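PDB 7CLU: methyltransferase domain-containing protein from Serratia marcescens, which transfers a methyl group from S-adenosyl-L-methionine to oxygen as an O-methyltransferase of the prodigiosin biosynthetic pathway. Local coordinates for residues Pro105-Leu110 with Thr288-Leu293; Leu246-Pro251 with Leu293-Ser298; Gly302-Ser305 with Glu309-Asp312. All coordinates share one frame; numbering follows the deposited sequence.

Contact 1 (Pro105-Leu110 with Thr288-Leu293)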
loop_
_atom_site.group_PDB
_atom_site.type_symbol
_atom_site.label_atom_id
_atom_site.label_comp_id
_atom_site.label_asym_id
_atom_site.label_seq_id
_atom_site.Cartn_x
_atom_site.Cartn_y
_atom_site.Cartn_z
ATOM N N PRO A 105 2.470 -8.857 -5.082
ATOM C CA PRO A 105 2.343 -10.267 -4.674
ATOM C C PRO A 105 3.372 -10.682 -3.632
ATOM O O PRO A 105 3.026 -11.390 -2.681
ATOM C CB PRO A 105 2.515 -11.037 -5.992
ATOM C CG PRO A 105 2.209 -10.066 -7.050
ATOM C CD PRO A 105 2.629 -8.727 -6.542
ATOM N N LEU A 106 4.622 -10.239 -3.770
ATOM C CA LEU A 106 5.669 -10.651 -2.835
ATOM C C LEU A 106 5.427 -10.086 -1.440
ATOM O O LEU A 106 5.606 -10.788 -0.442
ATOM C CB LEU A 106 7.031 -10.196 -3.352
ATOM C CG LEU A 106 7.559 -10.918 -4.584
ATOM C CD1 LEU A 106 8.719 -10.122 -5.157
ATOM C CD2 LEU A 106 7.995 -12.349 -4.191
ATOM N N TRP A 107 5.021 -8.814 -1.340
ATOM C CA TRP A 107 4.760 -8.271 -0.014
ATOM C C TRP A 107 3.568 -8.931 0.654
ATOM O O TRP A 107 3.431 -8.836 1.879
ATOM C CB TRP A 107 4.531 -6.761 -0.066
ATOM C CG TRP A 107 5.802 -5.964 -0.102
ATOM C CD1 TRP A 107 6.641 -5.809 -1.168
ATOM C CD2 TRP A 107 6.351 -5.175 0.964
ATOM N NE1 TRP A 107 7.687 -4.979 -0.826
ATOM C CE2 TRP A 107 7.534 -4.581 0.478
ATOM C CE3 TRP A 107 5.967 -4.931 2.294
ATOM C CZ2 TRP A 107 8.332 -3.735 1.268
ATOM C CZ3 TRP A 107 6.764 -4.107 3.080
ATOM C CH2 TRP A 107 7.928 -3.506 2.558
ATOM N N GLY A 108 2.700 -9.581 -0.114
ATOM C CA GLY A 108 1.652 -10.373 0.500
ATOM C C GLY A 108 2.212 -11.408 1.453
ATOM O O GLY A 108 1.578 -11.746 2.451
ATOM N N GLU A 109 3.434 -11.872 1.194
ATOM C CA GLU A 109 4.095 -12.887 2.007
ATOM C C GLU A 109 5.256 -12.310 2.819
ATOM O O GLU A 109 6.233 -13.012 3.101
ATOM C CB GLU A 109 4.569 -14.037 1.114
ATOM C CG GLU A 109 3.446 -14.715 0.327
ATOM C CD GLU A 109 2.459 -15.444 1.235
ATOM O OE1 GLU A 109 2.903 -16.286 2.036
ATOM O OE2 GLU A 109 1.243 -15.153 1.172
ATOM N N LEU A 110 5.163 -11.026 3.193
ATOM C CA LEU A 110 6.198 -10.424 4.032
ATOM C C LEU A 110 6.410 -11.216 5.320
ATOM O O LEU A 110 7.553 -11.374 5.775
ATOM C CB LEU A 110 5.845 -8.972 4.358
ATOM C CG LEU A 110 6.811 -8.276 5.337
ATOM C CD1 LEU A 110 8.203 -8.156 4.723
ATOM C CD2 LEU A 110 6.284 -6.905 5.759
ATOM N N THR A 288 13.548 4.430 2.970
ATOM C CA THR A 288 14.711 3.537 2.921
ATOM C C THR A 288 14.542 2.329 3.827
ATOM O O THR A 288 14.943 1.214 3.469
ATOM C CB THR A 288 15.978 4.295 3.322
ATOM O OG1 THR A 288 16.054 5.506 2.575
ATOM C CG2 THR A 288 17.227 3.435 3.047
ATOM N N ALA A 289 13.992 2.537 5.025
ATOM C CA ALA A 289 13.690 1.418 5.902
ATOM C C ALA A 289 12.749 0.428 5.218
ATOM O O ALA A 289 12.940 -0.794 5.306
ATOM C CB ALA A 289 13.092 1.938 7.208
ATOM N N LEU A 290 11.737 0.937 4.512
ATOM C CA LEU A 290 10.807 0.048 3.821
ATOM C C LEU A 290 11.435 -0.532 2.562
ATOM O O LEU A 290 11.127 -1.671 2.177
ATOM C CB LEU A 290 9.518 0.796 3.482
ATOM C CG LEU A 290 8.738 1.211 4.731
ATOM C CD1 LEU A 290 7.665 2.228 4.400
ATOM C CD2 LEU A 290 8.114 -0.019 5.339
ATOM N N LEU A 291 12.332 0.229 1.927
ATOM C CA LEU A 291 13.048 -0.300 0.779
ATOM C C LEU A 291 13.863 -1.526 1.172
ATOM O O LEU A 291 13.997 -2.469 0.385
ATOM C CB LEU A 291 13.952 0.769 0.169
ATOM C CG LEU A 291 14.450 0.330 -1.209
ATOM C CD1 LEU A 291 13.242 0.099 -2.122
ATOM C CD2 LEU A 291 15.464 1.317 -1.821
ATOM N N SER A 292 14.405 -1.529 2.395
ATOM C CA SER A 292 15.116 -2.697 2.906
ATOM C C SER A 292 14.216 -3.925 2.919
ATOM O O SER A 292 14.625 -5.017 2.491
ATOM C CB SER A 292 15.647 -2.402 4.308
ATOM O OG SER A 292 16.727 -3.248 4.641
ATOM N N LEU A 293 12.979 -3.766 3.414
ATOM C CA LEU A 293 12.027 -4.871 3.404
ATOM C C LEU A 293 11.694 -5.301 1.978
ATOM O O LEU A 293 11.491 -6.492 1.712
ATOM C CB LEU A 293 10.755 -4.464 4.151
ATOM C CG LEU A 293 10.810 -4.408 5.679
ATOM C CD1 LEU A 293 9.444 -3.992 6.278
ATOM C CD2 LEU A 293 11.237 -5.773 6.240
#
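Trp107 and Leu293 carry most of the apolar part of this contact. The six-membered half of the indole leads: Trp107 CH2 lies 3.4 Å from Leu293 CB, an approach that is neither squarely over the ring nor at its edge, and Leu293 CD1 follows at 4.0 Å from the same CH2 atom. The two side chains run at about a right angle. With CG anti to its own carbonyl carbon (chi1 -82°), Trp107 sends the far end of its indole toward helix 286-298, although its CB does not point there. Leu110 adds a second, looser touch, its CD1 4.1 Å from Leu293 CD2, and Leu290 CD2 is 4.5 Å from Trp107 CH2.

The second kind of contact is between ring edge and backbone. Leu290 O lies in the indole plane, 3.6 Å from Trp107 CZ2, so a ring C-H edge rather than a pi face meets the carbonyl. The indole N-H is used one turn further along, where Trp107 NE1 hydrogen-bonds to Asn294 OD1.

In the dimer the same indole stacks on Phe16 of the second subunit and meets Phe15 of that subunit edge-to-face. Such a seam is buried and mostly apolar, with Trp107 joining the C-terminal part of helix 93-107, helix 286-298 and the partner subunit; the hydrogen bond at NE1 probably fixes the ring's rotation, and the Leu290 carbonyl lies against its edge.

Contact 2 (Leu246-Pro251 with Leu293-Ser298)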
loop_
_atom_site.group_PDB
_atom_site.type_symbol
_atom_site.label_atom_id
_atom_site.label_comp_id
_atom_site.label_asym_id
_atom_site.label_seq_id
_atom_site.Cartn_x
_atom_site.Cartn_y
_atom_site.Cartn_z
ATOM N N LEU A 246 24.886 -1.523 -4.464
ATOM C CA LEU A 246 25.348 -2.362 -3.369
ATOM C C LEU A 246 24.173 -2.941 -2.596
ATOM O O LEU A 246 24.169 -4.132 -2.254
ATOM C CB LEU A 246 26.257 -1.559 -2.440
ATOM C CG LEU A 246 27.555 -1.032 -3.075
ATOM C CD1 LEU A 246 28.339 -0.140 -2.117
ATOM C CD2 LEU A 246 28.429 -2.193 -3.553
ATOM N N HIS A 247 23.158 -2.120 -2.326
ATOM C CA HIS A 247 22.027 -2.577 -1.528
ATOM C C HIS A 247 21.197 -3.647 -2.221
ATOM O O HIS A 247 20.268 -4.169 -1.601
ATOM C CB HIS A 247 21.140 -1.390 -1.152
ATOM C CG HIS A 247 20.365 -0.824 -2.298
ATOM N ND1 HIS A 247 19.084 -0.335 -2.162
ATOM C CD2 HIS A 247 20.699 -0.652 -3.599
ATOM C CE1 HIS A 247 18.656 0.101 -3.334
ATOM N NE2 HIS A 247 19.616 -0.085 -4.223
ATOM N N ASP A 248 21.484 -3.975 -3.476
ATOM C CA ASP A 248 20.802 -5.079 -4.133
ATOM C C ASP A 248 21.332 -6.434 -3.686
ATOM O O ASP A 248 20.692 -7.450 -3.974
ATOM C CB ASP A 248 20.941 -4.954 -5.659
ATOM C CG ASP A 248 20.345 -3.666 -6.193
ATOM O OD1 ASP A 248 19.420 -3.128 -5.559
ATOM O OD2 ASP A 248 20.802 -3.191 -7.249
ATOM N N TYR A 249 22.465 -6.467 -2.979
ATOM C CA TYR A 249 23.175 -7.699 -2.667
ATOM C C TYR A 249 23.434 -7.821 -1.172
ATOM O O TYR A 249 23.479 -6.833 -0.433
ATOM C CB TYR A 249 24.507 -7.768 -3.427
ATOM C CG TYR A 249 24.297 -7.699 -4.915
ATOM C CD1 TYR A 249 23.861 -8.814 -5.628
ATOM C CD2 TYR A 249 24.473 -6.505 -5.604
ATOM C CE1 TYR A 249 23.637 -8.745 -6.990
ATOM C CE2 TYR A 249 24.249 -6.427 -6.961
ATOM C CZ TYR A 249 23.827 -7.548 -7.648
ATOM O OH TYR A 249 23.603 -7.469 -9.001
ATOM N N ALA A 250 23.611 -9.063 -0.733
ATOM C CA ALA A 250 24.027 -9.304 0.635
ATOM C C ALA A 250 25.385 -8.648 0.884
ATOM O O ALA A 250 26.188 -8.482 -0.043
ATOM C CB ALA A 250 24.111 -10.806 0.921
ATOM N N PRO A 251 25.657 -8.262 2.130
ATOM C CA PRO A 251 26.965 -7.663 2.459
ATOM C C PRO A 251 28.167 -8.459 1.977
ATOM O O PRO A 251 29.141 -7.860 1.493
ATOM C CB PRO A 251 26.915 -7.589 3.992
ATOM C CG PRO A 251 25.459 -7.390 4.286
ATOM C CD PRO A 251 24.723 -8.222 3.268
ATOM N N LEU A 293 12.979 -3.766 3.414
ATOM C CA LEU A 293 12.027 -4.871 3.404
ATOM C C LEU A 293 11.694 -5.301 1.978
ATOM O O LEU A 293 11.491 -6.492 1.712
ATOM C CB LEU A 293 10.755 -4.464 4.151
ATOM C CG LEU A 293 10.810 -4.408 5.679
ATOM C CD1 LEU A 293 9.444 -3.992 6.278
ATOM C CD2 LEU A 293 11.237 -5.773 6.240
ATOM N N ASN A 294 11.616 -4.339 1.047
ATOM C CA ASN A 294 11.407 -4.684 -0.355
ATOM C C ASN A 294 12.564 -5.527 -0.885
ATOM O O ASN A 294 12.352 -6.460 -1.663
ATOM C CB ASN A 294 11.223 -3.421 -1.198
ATOM C CG ASN A 294 10.786 -3.727 -2.627
ATOM O OD1 ASN A 294 9.667 -4.159 -2.851
ATOM N ND2 ASN A 294 11.665 -3.479 -3.599
ATOM N N MET A 295 13.788 -5.223 -0.459
ATOM C CA MET A 295 14.919 -6.056 -0.857
ATOM C C MET A 295 14.801 -7.454 -0.264
ATOM O O MET A 295 15.160 -8.443 -0.914
ATOM C CB MET A 295 16.229 -5.407 -0.421
ATOM C CG MET A 295 16.393 -3.994 -0.865
ATOM S SD MET A 295 15.787 -3.744 -2.540
ATOM C CE MET A 295 17.059 -4.572 -3.412
ATOM N N LEU A 296 14.296 -7.545 0.972
ATOM C CA LEU A 296 14.139 -8.829 1.636
ATOM C C LEU A 296 13.198 -9.741 0.858
ATOM O O LEU A 296 13.512 -10.915 0.621
ATOM C CB LEU A 296 13.622 -8.611 3.061
ATOM C CG LEU A 296 13.087 -9.829 3.806
ATOM C CD1 LEU A 296 14.237 -10.812 4.056
ATOM C CD2 LEU A 296 12.443 -9.402 5.129
ATOM N N VAL A 297 12.030 -9.218 0.455
ATOM C CA VAL A 297 11.015 -10.088 -0.130
ATOM C C VAL A 297 11.317 -10.431 -1.577
ATOM O O VAL A 297 10.810 -11.448 -2.080
ATOM C CB VAL A 297 9.601 -9.480 -0.061
ATOM C CG1 VAL A 297 9.171 -9.261 1.397
ATOM C CG2 VAL A 297 9.525 -8.200 -0.859
ATOM N N SER A 298 12.155 -9.640 -2.247
ATOM C CA SER A 298 12.294 -9.713 -3.697
ATOM C C SER A 298 13.656 -10.179 -4.186
ATOM O O SER A 298 13.736 -10.707 -5.292
ATOM C CB SER A 298 11.998 -8.343 -4.329
ATOM O OG SER A 298 13.001 -7.379 -4.011
#
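Met295 buries the most surface here, and its methyl group does the nearest touching: CE sits 3.5 Å from Asp248 OD1 and 3.7 Å from His247 O. The chain is bent at chi2 and chi3, which curls the methyl back toward Asp248 and His247, and CG also passes within 3.9 Å of His247 O. The end of Met295 thus rests against the short 3-10 turn 246-248 through van der Waals contact with oxygen atoms.

His247 is second in buried surface. Its imidazole is met by the sulfur from an oblique direction, Met295 SD being 5.2 Å from the ring centroid and 33° off the ring normal, a long sulfur-aromatic approach. The ring is held mainly by others: ND1 is hydrogen-bonded to Glu304, and Trp244 stacks on it.

Asp248 contributes its carboxylate. Although its CB points away from helix 286-298, CG lies beside the backbone N (chi1 -60°), which brings OD1 back to the methionine methyl.

His247 is the predicted proton acceptor, and its hydrogen bond to Glu304 is consistent with the His-Glu pair of plant-type O-methyltransferases. The loop following strand 239-243 carries it, and Met295 packs beside this site in the Rossmann-like methyltransferase domain.

Contact 3 (Gly302-Ser305 with Glu309-Asp312)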
loop_
_atom_site.group_PDB
_atom_site.type_symbol
_atom_site.label_atom_id
_atom_site.label_comp_id
_atom_site.label_asym_id
_atom_site.label_seq_id
_atom_site.Cartn_x
_atom_site.Cartn_y
_atom_site.Cartn_z
ATOM N N GLY A 302 19.555 -8.696 -0.616
ATOM C CA GLY A 302 19.645 -7.249 -0.544
ATOM C C GLY A 302 19.132 -6.707 0.777
ATOM O O GLY A 302 18.259 -7.295 1.432
ATOM N N ILE A 303 19.670 -5.541 1.147
ATOM C CA ILE A 303 19.452 -4.905 2.439
ATOM C C ILE A 303 19.980 -3.471 2.353
ATOM O O ILE A 303 20.863 -3.178 1.545
ATOM C CB ILE A 303 20.151 -5.696 3.558
ATOM C CG1 ILE A 303 19.694 -5.232 4.944
ATOM C CG2 ILE A 303 21.680 -5.579 3.444
ATOM C CD1 ILE A 303 19.750 -6.337 6.028
ATOM N N GLU A 304 19.416 -2.562 3.142
ATOM C CA GLU A 304 19.980 -1.234 3.309
ATOM C C GLU A 304 20.900 -1.246 4.527
ATOM O O GLU A 304 20.735 -2.063 5.445
ATOM C CB GLU A 304 18.871 -0.181 3.458
ATOM C CG GLU A 304 17.826 -0.190 2.318
ATOM C CD GLU A 304 18.435 0.164 0.966
ATOM O OE1 GLU A 304 19.461 0.881 0.940
ATOM O OE2 GLU A 304 17.894 -0.280 -0.073
ATOM N N SER A 305 21.901 -0.365 4.509
ATOM C CA SER A 305 22.917 -0.301 5.550
ATOM C C SER A 305 23.145 1.147 5.975
ATOM O O SER A 305 22.803 2.091 5.260
ATOM C CB SER A 305 24.242 -0.917 5.081
ATOM O OG SER A 305 24.048 -2.175 4.456
ATOM N N GLU A 309 28.318 1.292 8.122
ATOM C CA GLU A 309 28.413 -0.063 7.601
ATOM C C GLU A 309 29.025 -0.069 6.206
ATOM O O GLU A 309 29.815 -0.959 5.875
ATOM C CB GLU A 309 27.035 -0.726 7.602
ATOM C CG GLU A 309 26.691 -1.367 8.935
ATOM C CD GLU A 309 25.219 -1.742 9.060
ATOM O OE1 GLU A 309 24.400 -1.252 8.251
ATOM O OE2 GLU A 309 24.885 -2.523 9.980
ATOM N N TYR A 310 28.685 0.924 5.376
ATOM C CA TYR A 310 29.324 1.021 4.068
ATOM C C TYR A 310 30.800 1.380 4.203
ATOM O O TYR A 310 31.647 0.830 3.486
ATOM C CB TYR A 310 28.600 2.048 3.197
ATOM C CG TYR A 310 27.276 1.576 2.610
ATOM C CD1 TYR A 310 27.176 0.370 1.923
ATOM C CD2 TYR A 310 26.127 2.372 2.717
ATOM C CE1 TYR A 310 25.943 -0.062 1.378
ATOM C CE2 TYR A 310 24.911 1.970 2.169
ATOM C CZ TYR A 310 24.829 0.763 1.499
ATOM O OH TYR A 310 23.618 0.387 0.977
ATOM N N LEU A 311 31.130 2.299 5.113
ATOM C CA LEU A 311 32.535 2.618 5.352
ATOM C C LEU A 311 33.314 1.370 5.736
ATOM O O LEU A 311 34.402 1.123 5.199
ATOM C CB LEU A 311 32.665 3.680 6.443
ATOM C CG LEU A 311 32.205 5.092 6.085
ATOM C CD1 LEU A 311 32.382 6.053 7.254
ATOM C CD2 LEU A 311 32.943 5.594 4.857
ATOM N N ASP A 312 32.755 0.555 6.645
ATOM C CA ASP A 312 33.424 -0.669 7.072
ATOM C C ASP A 312 33.684 -1.594 5.893
ATOM O O ASP A 312 34.758 -2.202 5.796
ATOM C CB ASP A 312 32.585 -1.393 8.130
ATOM C CG ASP A 312 32.472 -0.615 9.435
ATOM O OD1 ASP A 312 33.302 0.286 9.680
ATOM O OD2 ASP A 312 31.542 -0.910 10.222
HETATM O O HOH W 1 23.335 -2.327 1.913
HETATM O O HOH W 2 21.499 1.516 2.142
#
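The irregular, rather extended backbone of Gly302-Ser305 leads toward helix 307-316, and its closest CA pair with Glu309-Asp312 is Ser305 and Glu309, 5.9 Å apart. Ser305 enters the contact with its CB, which lies over one face of the Tyr310 ring, 4.1 Å from the centroid and 14° off the normal: a CH-pi contact, displaced toward the rim. Ser305 O lies above the plane on the same side, beyond the rim, 3.7 Å from Tyr310 CE2. The extended side chain of Glu309 brings OE1 to 3.2 Å from Ser305 CB. That oxygen also accepts a hydrogen bond from Ser306 N, while OE2 forms a salt bridge with Lys282.

Two waters join the polar groups. The first donates to Ile303 O and also bonds to Tyr310 OH and to Ser305 OG, which is hydrogen-bonded to Arg313 as well. Ser305 N donates to the second water, which bonds to Tyr310 OH at 2.7 Å and lies doubtfully close to Glu304 OE1. The bend of Glu304 at chi2 (-64°) turns its carboxylate back toward this water; OE2 is hydrogen-bonded to His247.

The chemistry implies that Ser305 CB over one ring face and two waters at the hydroxyl probably limit the tyrosine's movement. Through the second water it may reach Glu304, whose carboxylate probably helps to orient the predicted catalytic base, but the very short water-carboxylate distance makes that link tentative.

Overall arrangement
From the N terminus, the C-terminal part of helix 93-107 and the turn after it come first; contact 1 closes a loop of 177 intervening residues by bringing them to helix 286-298. Contact 2 closes a loop of 41 residues from the turn after strand 239-243 to the later half of the same helix, so contacts 1 and 2 cross along the chain and share Leu293. Contact 3 follows in series, a short closure leading into helix 307-316. Its loop returns to the earlier pieces: Ser292 OG hydrogen-bonds to Glu304 N, and His247 O to Ile303 N. Helix 286-298 therefore links the dimer-facing Trp107 region to the predicted active site, and all three contacts adjoin the second subunit.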